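Local coordinates for protein beta-agarase (Persicobacter, PDB 6AII) that probably hydrolyses the beta-1,4 linkages of agarose to release neoagarobiose, as a calcium-binding beta-agarase of glycoside hydrolase family 16, at residues Q4-I9 with R319-E324; V11-D14 with Q20-L23; I219-K224 with L229-N234; V135-D140 with E144-C149. All blocks are in the same frame, centred on the assembly; numbering follows the deposited sequence.

Interactions 1, 2 and 3 all reach one antiparallel sheet, while interaction 4 belongs to the sheet packed against it. Interactions 1 and 2 are partly buried and lie toward the outside. They fix the N-terminal loop to the neighbouring strands 19-23 and 312-325. An indole packs in each, and one direct hydrogen bond crosses to a loop carbonyl, from arginine in interaction 1 and from the indole itself in interaction 2. Interactions 3 and 4 are buried hairpins held by ladders of backbone bonds. Their side chains meet where the sheets face each other, Ile219 and Val221 lying on Ile148. Interactions 2 and 3 also touch, with Trp21 against Tyr222. Interaction 1 also supplies one calcium ligand, Asp5.

Interaction 1: residues Q4-I9 with R319-E324; sequences QDWAGI and RVYTPE. With CA (calcium ion), chain B.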
# COMPACT_ATOMS: atom_id res chain seq x y z
N GLN A 4 -3.81 5.13 22.96
CA GLN A 4 -3.68 5.51 21.52
C GLN A 4 -4.95 5.10 20.78
O GLN A 4 -5.80 4.37 21.30
CB GLN A 4 -2.42 4.82 21.02
CG GLN A 4 -1.26 5.31 21.87
CD GLN A 4 0.12 5.20 21.29
OE1 GLN A 4 0.61 6.09 20.59
NE2 GLN A 4 0.77 4.13 21.68
N ASP A 5 -5.04 5.56 19.51
CA ASP A 5 -6.27 5.33 18.76
C ASP A 5 -6.55 3.83 18.59
O ASP A 5 -7.69 3.45 18.43
CB ASP A 5 -6.22 5.98 17.39
CG ASP A 5 -6.37 7.48 17.35
OD1 ASP A 5 -6.72 8.11 18.37
OD2 ASP A 5 -6.10 8.02 16.28
N TRP A 6 -5.53 3.01 18.48
CA TRP A 6 -5.69 1.58 18.24
C TRP A 6 -5.89 0.82 19.55
O TRP A 6 -5.92 -0.40 19.55
CB TRP A 6 -4.47 1.01 17.49
CG TRP A 6 -3.18 1.36 18.16
CD1 TRP A 6 -2.67 0.81 19.29
CD2 TRP A 6 -2.22 2.32 17.72
NE1 TRP A 6 -1.44 1.32 19.58
CE2 TRP A 6 -1.16 2.30 18.65
CE3 TRP A 6 -2.17 3.21 16.65
CZ2 TRP A 6 -0.06 3.11 18.50
CZ3 TRP A 6 -1.08 4.02 16.51
CH2 TRP A 6 -0.03 3.97 17.44
N ALA A 7 -5.90 1.51 20.67
CA ALA A 7 -5.95 0.75 21.95
C ALA A 7 -7.26 -0.01 22.01
O ALA A 7 -8.26 0.46 21.55
CB ALA A 7 -5.80 1.66 23.13
N GLY A 8 -7.19 -1.22 22.53
CA GLY A 8 -8.35 -2.05 22.58
C GLY A 8 -8.63 -2.78 21.28
O GLY A 8 -9.56 -3.56 21.22
N ILE A 9 -7.86 -2.52 20.20
CA ILE A 9 -8.02 -3.26 18.96
C ILE A 9 -6.89 -4.29 18.95
O ILE A 9 -5.72 -3.94 18.87
CB ILE A 9 -7.95 -2.34 17.73
CG1 ILE A 9 -8.95 -1.18 17.81
CG2 ILE A 9 -8.04 -3.12 16.39
CD1 ILE A 9 -8.80 -0.21 16.68
N ARG A 319 0.45 1.36 12.83
CA ARG A 319 1.06 0.72 14.05
C ARG A 319 1.90 -0.46 13.60
O ARG A 319 1.58 -1.20 12.66
CB ARG A 319 -0.01 0.32 15.07
CG ARG A 319 -0.95 -0.79 14.62
CD ARG A 319 -2.06 -0.99 15.63
NE ARG A 319 -2.86 -2.15 15.33
CZ ARG A 319 -3.61 -2.85 16.15
NH1 ARG A 319 -3.57 -2.58 17.47
NH2 ARG A 319 -4.46 -3.75 15.66
N VAL A 320 3.03 -0.62 14.29
CA VAL A 320 4.00 -1.64 14.03
C VAL A 320 4.35 -2.36 15.35
O VAL A 320 4.56 -1.65 16.34
CB VAL A 320 5.26 -1.07 13.38
CG1 VAL A 320 6.32 -2.12 13.23
CG2 VAL A 320 4.92 -0.48 12.00
N TYR A 321 4.35 -3.68 15.29
CA TYR A 321 4.69 -4.48 16.49
C TYR A 321 5.70 -5.56 16.10
O TYR A 321 5.68 -6.13 15.03
CB TYR A 321 3.49 -5.17 17.13
CG TYR A 321 2.36 -4.30 17.60
CD1 TYR A 321 1.37 -3.87 16.71
CD2 TYR A 321 2.24 -3.90 18.91
CE1 TYR A 321 0.32 -3.08 17.12
CE2 TYR A 321 1.20 -3.09 19.31
CZ TYR A 321 0.20 -2.72 18.43
OH TYR A 321 -0.83 -1.95 18.90
N THR A 322 6.57 -5.91 17.08
CA THR A 322 7.46 -7.02 16.98
C THR A 322 7.21 -7.94 18.21
O THR A 322 6.76 -7.51 19.23
CB THR A 322 8.94 -6.59 16.89
OG1 THR A 322 9.27 -6.02 18.17
CG2 THR A 322 9.17 -5.68 15.70
N PRO A 323 7.46 -9.24 18.06
CA PRO A 323 7.21 -10.24 19.09
C PRO A 323 8.29 -10.19 20.17
O PRO A 323 9.49 -9.98 19.82
CB PRO A 323 7.33 -11.63 18.44
CG PRO A 323 7.56 -11.38 16.99
CD PRO A 323 7.86 -9.92 16.82
N GLU A 324 7.82 -10.33 21.42
CA GLU A 324 8.78 -10.45 22.54
C GLU A 324 8.29 -11.54 23.47
O GLU A 324 7.13 -11.81 23.54
CB GLU A 324 8.89 -9.06 23.17
CG GLU A 324 8.60 -8.93 24.60
CD GLU A 324 8.64 -7.48 25.02
OE1 GLU A 324 7.56 -7.00 25.39
OE2 GLU A 324 9.76 -6.88 25.02
CA CA B . -5.93 9.34 14.42
O HOH W 1 -1.02 -1.27 21.35
O HOH W 2 -8.20 10.04 15.26
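The N-terminal loop, just beyond its calcium ligand Asp5, packs on strand 312-325 by laying Trp6 over Arg319. Two overlapping beta turns shape the loop, type I from Gln4 to Ala7 and type II from Trp6 to Ile9. The Trp6 ring is sandwiched. Gln4 CB lies over one face and the aliphatic part of Arg319 over the other. Arg319 CB makes a CH-pi contact, 3.9 Å from the centroid of the Trp6 six-membered ring. Arg319 CD lies 3.6 Å from Trp6 CG.

The Arg319 side chain starts with CG between its backbone N and carbonyl carbon (chi1 67°) and then runs extended. It slides along the indole and carries the guanidinium past it to the second turn. The two planes are 41° apart, so this is not a parallel stack. Arg319 NH1 donates to Ile9 O over 2.9 Å, and the oxygen sits at the guanidinium edge, near its plane. A weak bond also runs from Arg319 NH1 to Tyr321 OH at 3.2 Å. Arg319 NH2 forms a salt bridge with Glu121 and bonds Pro10 O. The arginine thus joins the loop to strand 118-125 as well. Water 1 lies between Tyr321 OH and Trp6 NE1, and the Trp6 NE1 bond to it is weak at 3.2 Å.

Asp5 OD2 binds the calcium ion at 2.3 Å. Water 2, Asp30, Asn32, Gly74 and Asp316 also bind the metal. Such a calcium site on the beta-sandwich, tying the N-terminal segment to strand 312-325, is common among GH16 enzymes.

Interaction 2: residues V11-D14 with Q20-L23; sequences VPAD and QWKL
The indole of Trp21 takes Val11 over one face and Ala13 O at its edge. Val11 CG1 makes a CH-pi contact, 3.6 Å from the centroid of the five-membered ring and offset toward the rim. This methyl is placed there by a chi1 of 170°, which turns CG1 opposite the backbone N of Val11. Water 3 also lies at the ring edge, near the plane. Tyr222 meets the indole edge-to-face, and Pro323 and Phe119 touch it too.

Trp21 NE1 donates to Ala13 O over 3.0 Å with an N-H...O angle of 149°. The oxygen is close to the indole plane. The donor, however, stands about 40° above the carbonyl plane, so the bond does not follow a lone pair. Water 3 takes a second, weak bond from Trp21 NE1 at 3.2 Å. The same water donates to Val11 O over 2.8 Å. Farther round the ring, Ala13 CB packs 3.9 Å from Trp21 CZ2, and the backbone of Asp14 passes nearby.

The contact is therefore mixed. Hydrophobic packing sets the indole against the loop, and its one polar hydrogen is shared unequally between a backbone carbonyl and a water, which favours a fixed ring orientation.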
# COMPACT_ATOMS: atom_id res chain seq x y z
N VAL A 11 -4.12 -7.07 18.05
CA VAL A 11 -3.31 -7.39 16.88
C VAL A 11 -3.84 -8.73 16.39
O VAL A 11 -3.86 -9.69 17.13
CB VAL A 11 -1.81 -7.47 17.21
CG1 VAL A 11 -1.01 -8.04 16.06
CG2 VAL A 11 -1.28 -6.08 17.66
N PRO A 12 -4.24 -8.81 15.11
CA PRO A 12 -4.88 -10.02 14.70
C PRO A 12 -3.97 -11.22 14.42
O PRO A 12 -4.48 -12.37 14.28
CB PRO A 12 -5.58 -9.57 13.40
CG PRO A 12 -4.75 -8.47 12.88
CD PRO A 12 -4.33 -7.72 14.12
N ALA A 13 -2.66 -11.01 14.26
CA ALA A 13 -1.72 -12.09 14.06
C ALA A 13 -1.27 -12.60 15.44
O ALA A 13 -1.30 -11.83 16.38
CB ALA A 13 -0.54 -11.61 13.29
N ASP A 14 -0.84 -13.84 15.42
CA ASP A 14 -0.34 -14.40 16.67
C ASP A 14 1.19 -14.36 16.68
O ASP A 14 1.89 -14.78 15.77
CB ASP A 14 -0.89 -15.80 16.94
CG ASP A 14 -0.39 -16.33 18.27
OD1 ASP A 14 -1.10 -16.11 19.27
OD2 ASP A 14 0.79 -16.83 18.30
N GLN A 20 4.43 -11.98 23.15
CA GLN A 20 3.49 -10.88 23.17
C GLN A 20 3.97 -9.82 22.15
O GLN A 20 5.14 -9.81 21.76
CB GLN A 20 3.41 -10.30 24.59
CG GLN A 20 4.72 -9.75 25.07
CD GLN A 20 4.67 -9.39 26.53
OE1 GLN A 20 3.78 -9.82 27.25
NE2 GLN A 20 5.65 -8.61 26.96
N TRP A 21 3.10 -8.92 21.73
CA TRP A 21 3.53 -7.91 20.77
C TRP A 21 4.06 -6.68 21.48
O TRP A 21 3.45 -6.21 22.44
CB TRP A 21 2.34 -7.50 19.91
CG TRP A 21 1.87 -8.56 18.99
CD1 TRP A 21 0.71 -9.26 19.06
CD2 TRP A 21 2.54 -9.01 17.81
NE1 TRP A 21 0.59 -10.09 17.99
CE2 TRP A 21 1.70 -10.00 17.23
CE3 TRP A 21 3.75 -8.71 17.19
CZ2 TRP A 21 2.05 -10.66 16.06
CZ3 TRP A 21 4.10 -9.38 16.05
CH2 TRP A 21 3.24 -10.34 15.49
N LYS A 22 5.14 -6.11 20.97
CA LYS A 22 5.69 -4.88 21.47
C LYS A 22 5.68 -3.79 20.39
O LYS A 22 6.15 -4.01 19.29
CB LYS A 22 7.14 -5.10 21.95
CG LYS A 22 7.83 -3.82 22.39
CD LYS A 22 9.28 -3.94 22.67
CE LYS A 22 9.85 -2.60 23.10
NZ LYS A 22 11.25 -2.73 23.53
N LEU A 23 5.07 -2.66 20.75
CA LEU A 23 4.97 -1.55 19.76
C LEU A 23 6.34 -1.07 19.33
O LEU A 23 7.24 -0.84 20.18
CB LEU A 23 4.14 -0.40 20.33
CG LEU A 23 3.74 0.66 19.29
CD1 LEU A 23 2.55 0.22 18.43
CD2 LEU A 23 3.39 1.95 20.00
O HOH W 3 -2.30 -10.78 19.18

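Interaction 3: residues I219-K224 with L229-N234; sequences IGVYWK and LEYYIN
Glu230 and Tyr222 lie side by side on one face of this hairpin, pointing the same way. From Glu230 CB, 4.2 Å from Tyr222 CB, the chain leaves with CG opposite the carbonyl carbon (chi1 -57°) and then extends. This brings Glu230 CD alongside the ring, 4.0 Å from Tyr222 CD2. At the tip, Glu230 OE1 meets the edge of the Tyr222 ring, 3.5 Å from Tyr222 CD2. Ring and carboxylate stand nearly perpendicular, 84° apart. The same oxygen accepts the hydroxyl of Tyr232, with 2.6 Å from Tyr232 OH to Glu230 OE1. The hydroxyl comes from the anti side and is 33° out of the carboxylate plane. Glu230 OE2 bonds His228 and also takes a bond from water 4, which in turn accepts from Lys224 NZ. The lysine charge is thus reached through water, and it probably favours an ionised Glu230.

On the other face the side chains are mostly apolar. Val221 CG2 sits over the Tyr231 ring, 4.2 Å from its centroid. Leu229 CD2 packs 3.8 Å from Trp223 CD1. The polar ends point beyond the hairpin, Tyr231 OH to Ser176 O and Trp223 NE1 to Leu276 O.

Two hydrogen-bonded pairs, Gly220 with Tyr232 and Tyr222 with Glu230, hold the backbones. The shortest of these four backbone bonds runs from Tyr222 N to Glu230 O, 2.7 Å. The segments form an antiparallel beta hairpin, a piece of the GH16 beta-jelly-roll sandwich, with Ile219 and Val221 facing strand 144-151.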
# COMPACT_ATOMS: atom_id res chain seq x y z
N ILE A 219 -5.64 -2.56 7.10
CA ILE A 219 -4.92 -3.54 6.29
C ILE A 219 -3.54 -3.71 6.90
O ILE A 219 -2.84 -2.73 7.18
CB ILE A 219 -4.84 -3.13 4.80
CG1 ILE A 219 -6.18 -2.62 4.33
CG2 ILE A 219 -4.40 -4.32 3.98
CD1 ILE A 219 -6.15 -1.65 3.22
N GLY A 220 -3.19 -4.96 7.11
CA GLY A 220 -1.89 -5.24 7.70
C GLY A 220 -1.25 -6.52 7.22
O GLY A 220 -1.93 -7.39 6.63
N VAL A 221 0.06 -6.61 7.48
CA VAL A 221 0.81 -7.83 7.10
C VAL A 221 1.65 -8.27 8.30
O VAL A 221 2.22 -7.41 8.96
CB VAL A 221 1.69 -7.60 5.87
CG1 VAL A 221 2.82 -6.63 6.13
CG2 VAL A 221 2.28 -8.89 5.33
N TYR A 222 1.69 -9.59 8.51
CA TYR A 222 2.66 -10.19 9.41
C TYR A 222 3.75 -10.78 8.52
O TYR A 222 3.54 -11.78 7.85
CB TYR A 222 2.01 -11.25 10.31
CG TYR A 222 2.92 -11.94 11.31
CD1 TYR A 222 4.08 -11.30 11.76
CD2 TYR A 222 2.57 -13.17 11.84
CE1 TYR A 222 4.88 -11.92 12.71
CE2 TYR A 222 3.36 -13.77 12.82
CZ TYR A 222 4.51 -13.14 13.23
OH TYR A 222 5.36 -13.66 14.19
N TRP A 223 4.90 -10.13 8.54
CA TRP A 223 6.07 -10.64 7.91
C TRP A 223 6.83 -11.47 8.97
O TRP A 223 7.56 -10.90 9.77
CB TRP A 223 6.91 -9.50 7.36
CG TRP A 223 8.23 -9.82 6.72
CD1 TRP A 223 8.72 -11.04 6.33
CD2 TRP A 223 9.26 -8.85 6.48
NE1 TRP A 223 9.97 -10.85 5.77
CE2 TRP A 223 10.34 -9.54 5.90
CE3 TRP A 223 9.33 -7.45 6.64
CZ2 TRP A 223 11.52 -8.86 5.51
CZ3 TRP A 223 10.49 -6.79 6.26
CH2 TRP A 223 11.55 -7.50 5.69
N LYS A 224 6.51 -12.73 9.00
CA LYS A 224 6.83 -13.60 10.14
C LYS A 224 8.30 -14.09 10.04
O LYS A 224 9.08 -14.05 11.03
CB LYS A 224 5.88 -14.77 10.20
CG LYS A 224 6.24 -15.78 11.27
CD LYS A 224 5.18 -16.85 11.40
CE LYS A 224 5.47 -17.91 12.43
NZ LYS A 224 4.28 -18.80 12.51
N LEU A 229 4.36 -14.84 4.93
CA LEU A 229 3.64 -13.58 5.00
C LEU A 229 2.15 -13.89 5.26
O LEU A 229 1.61 -14.86 4.69
CB LEU A 229 3.71 -12.87 3.65
CG LEU A 229 5.04 -12.36 3.15
CD1 LEU A 229 4.83 -11.75 1.77
CD2 LEU A 229 5.63 -11.36 4.11
N GLU A 230 1.55 -13.10 6.16
CA GLU A 230 0.13 -13.24 6.39
C GLU A 230 -0.50 -11.88 6.25
O GLU A 230 -0.00 -10.88 6.77
CB GLU A 230 -0.23 -13.74 7.79
CG GLU A 230 0.43 -15.08 8.13
CD GLU A 230 0.28 -15.51 9.58
OE1 GLU A 230 -0.27 -14.73 10.41
OE2 GLU A 230 0.81 -16.62 9.90
N TYR A 231 -1.68 -11.81 5.56
CA TYR A 231 -2.41 -10.51 5.38
C TYR A 231 -3.75 -10.53 6.12
O TYR A 231 -4.45 -11.56 6.19
CB TYR A 231 -2.69 -10.33 3.88
CG TYR A 231 -1.47 -10.17 3.03
CD1 TYR A 231 -0.82 -11.30 2.56
CD2 TYR A 231 -0.99 -8.94 2.64
CE1 TYR A 231 0.31 -11.22 1.76
CE2 TYR A 231 0.17 -8.84 1.86
CZ TYR A 231 0.79 -9.98 1.40
OH TYR A 231 1.89 -9.87 0.61
N TYR A 232 -4.11 -9.35 6.68
CA TYR A 232 -5.26 -9.15 7.49
C TYR A 232 -5.99 -7.90 6.99
O TYR A 232 -5.40 -6.84 6.83
CB TYR A 232 -4.85 -8.89 8.95
CG TYR A 232 -4.20 -10.12 9.54
CD1 TYR A 232 -2.86 -10.41 9.31
CD2 TYR A 232 -4.95 -11.00 10.26
CE1 TYR A 232 -2.29 -11.59 9.80
CE2 TYR A 232 -4.41 -12.18 10.74
CZ TYR A 232 -3.09 -12.49 10.49
OH TYR A 232 -2.60 -13.65 11.03
N ILE A 233 -7.32 -8.02 6.76
CA ILE A 233 -8.16 -6.91 6.38
C ILE A 233 -9.24 -6.77 7.45
O ILE A 233 -9.99 -7.74 7.75
CB ILE A 233 -8.74 -7.11 4.95
CG1 ILE A 233 -7.62 -7.09 3.92
CG2 ILE A 233 -9.79 -6.05 4.68
CD1 ILE A 233 -8.03 -7.43 2.52
N ASN A 234 -9.37 -5.56 8.03
CA ASN A 234 -10.38 -5.30 9.01
C ASN A 234 -10.33 -6.29 10.16
O ASN A 234 -11.34 -6.69 10.71
CB ASN A 234 -11.75 -5.14 8.39
CG ASN A 234 -11.88 -3.91 7.55
OD1 ASN A 234 -11.14 -2.94 7.72
ND2 ASN A 234 -12.85 -3.93 6.62
O HOH W 4 1.67 -17.50 12.16

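Interaction 4: residues V135-D140 with E144-C149; sequences VWMISD and EEIDIC
Trp136 and Glu145 are brought together by their first torsions. Trp136 CG takes the crowded position between backbone N and carbonyl carbon (chi1 56°). Glu145 CG is opposite its own N (chi1 167°), and its extended chain passes obliquely by the benzene side of the indole, Glu145 CD 3.7 Å from Trp136 CE3. The carboxylate and ring planes are 45° apart. On the face of the sheet opposite Trp136 and Glu145, the bent Met137 chain sets its CE 4.0 Å from Ile146 CD1. Met137 CG also lies 4.0 Å from Ile148 CD1.

A classic beta bulge places both Ile148 and Cys149 opposite Val135. Val135 O accepts Cys149 N at 2.9 Å and, weakly, Ile148 N at 3.0 Å. At the turn end, Ser139 N donates to Glu144 O over 2.8 Å. Ser139 OG accepts Glu144 N and also bonds Asp141.

The run from Glu145 to Cys149 fits the start of the E-x-D-x-x-E signature of GH16, so the face carrying Trp136, Glu145 and Asp147 probably lines the active-site cleft. Strand 132-139 is flanked by strand 280-287, where Trp136 NE1 bonds Asn285. Strand 144-151 is flanked by strand 173-181. Ile146, Ile148 and Cys149 pack on strand 217-225 of the facing sheet.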
# COMPACT_ATOMS: atom_id res chain seq x y z
N VAL A 135 -0.27 1.24 0.12
CA VAL A 135 0.47 1.03 1.36
C VAL A 135 1.44 -0.13 1.06
O VAL A 135 1.02 -1.24 0.74
CB VAL A 135 -0.42 0.67 2.55
CG1 VAL A 135 0.42 0.59 3.81
CG2 VAL A 135 -1.55 1.65 2.74
N TRP A 136 2.74 0.14 1.12
CA TRP A 136 3.69 -0.86 0.69
C TRP A 136 5.04 -0.62 1.34
O TRP A 136 5.22 0.37 1.99
CB TRP A 136 3.78 -0.95 -0.83
CG TRP A 136 4.12 0.33 -1.53
CD1 TRP A 136 3.36 1.46 -1.64
CD2 TRP A 136 5.33 0.59 -2.26
NE1 TRP A 136 3.99 2.41 -2.42
CE2 TRP A 136 5.21 1.89 -2.79
CE3 TRP A 136 6.48 -0.17 -2.47
CZ2 TRP A 136 6.19 2.43 -3.61
CZ3 TRP A 136 7.45 0.37 -3.27
CH2 TRP A 136 7.33 1.68 -3.76
N MET A 137 5.92 -1.58 1.19
CA MET A 137 7.21 -1.51 1.87
C MET A 137 8.30 -1.92 0.88
O MET A 137 8.09 -2.81 0.06
CB MET A 137 7.19 -2.47 3.06
CG MET A 137 6.01 -2.22 4.00
SD MET A 137 6.25 -2.96 5.64
CE MET A 137 6.23 -4.67 5.19
N ILE A 138 9.48 -1.32 1.00
CA ILE A 138 10.56 -1.71 0.05
C ILE A 138 11.92 -1.53 0.71
O ILE A 138 12.10 -0.66 1.56
CB ILE A 138 10.50 -0.94 -1.28
CG1 ILE A 138 11.47 -1.55 -2.30
CG2 ILE A 138 10.73 0.51 -1.11
CD1 ILE A 138 10.99 -1.46 -3.70
N SER A 139 12.80 -2.46 0.35
CA SER A 139 14.20 -2.40 0.83
C SER A 139 14.95 -1.22 0.20
O SER A 139 14.59 -0.68 -0.84
CB SER A 139 14.85 -3.74 0.56
OG SER A 139 15.03 -3.94 -0.84
N ASP A 140 16.02 -0.78 0.89
CA ASP A 140 16.74 0.38 0.45
C ASP A 140 17.34 0.18 -0.95
O ASP A 140 17.46 1.16 -1.69
CB ASP A 140 17.91 0.70 1.38
CG ASP A 140 17.53 1.24 2.73
OD1 ASP A 140 16.32 1.46 3.00
OD2 ASP A 140 18.48 1.46 3.54
N GLU A 144 13.61 -5.89 -2.74
CA GLU A 144 12.63 -6.71 -2.03
C GLU A 144 11.50 -5.79 -1.54
O GLU A 144 11.76 -4.76 -0.97
CB GLU A 144 13.22 -7.46 -0.84
CG GLU A 144 14.27 -8.49 -1.26
CD GLU A 144 15.00 -9.21 -0.16
OE1 GLU A 144 14.53 -9.17 1.01
OE2 GLU A 144 16.06 -9.85 -0.50
N GLU A 145 10.27 -6.17 -1.81
CA GLU A 145 9.09 -5.29 -1.58
C GLU A 145 7.93 -6.14 -1.05
O GLU A 145 7.70 -7.25 -1.53
CB GLU A 145 8.75 -4.64 -2.92
CG GLU A 145 7.38 -3.93 -2.97
CD GLU A 145 7.03 -3.31 -4.30
OE1 GLU A 145 8.00 -2.98 -5.01
OE2 GLU A 145 5.79 -3.12 -4.60
N ILE A 146 7.11 -5.56 -0.16
CA ILE A 146 5.87 -6.18 0.25
C ILE A 146 4.73 -5.19 0.04
O ILE A 146 4.81 -4.09 0.48
CB ILE A 146 5.98 -6.62 1.74
CG1 ILE A 146 7.03 -7.71 1.90
CG2 ILE A 146 4.60 -7.05 2.27
CD1 ILE A 146 7.45 -7.95 3.35
N ASP A 147 3.67 -5.63 -0.62
CA ASP A 147 2.52 -4.74 -0.91
C ASP A 147 1.36 -5.12 0.03
O ASP A 147 0.72 -6.20 -0.17
CB ASP A 147 2.06 -4.92 -2.34
CG ASP A 147 3.22 -4.66 -3.29
OD1 ASP A 147 3.88 -3.62 -3.13
OD2 ASP A 147 3.52 -5.60 -4.06
N ILE A 148 1.15 -4.19 1.01
CA ILE A 148 0.13 -4.33 2.00
C ILE A 148 -1.23 -4.09 1.35
O ILE A 148 -2.18 -4.80 1.60
CB ILE A 148 0.42 -3.47 3.21
CG1 ILE A 148 1.74 -3.91 3.86
CG2 ILE A 148 -0.70 -3.57 4.22
CD1 ILE A 148 2.21 -3.06 4.99
N CYS A 149 -1.30 -3.05 0.54
CA CYS A 149 -2.58 -2.67 -0.11
C CYS A 149 -2.25 -1.90 -1.39
O CYS A 149 -1.56 -0.89 -1.31
CB CYS A 149 -3.37 -1.77 0.81
SG CYS A 149 -4.81 -0.93 0.01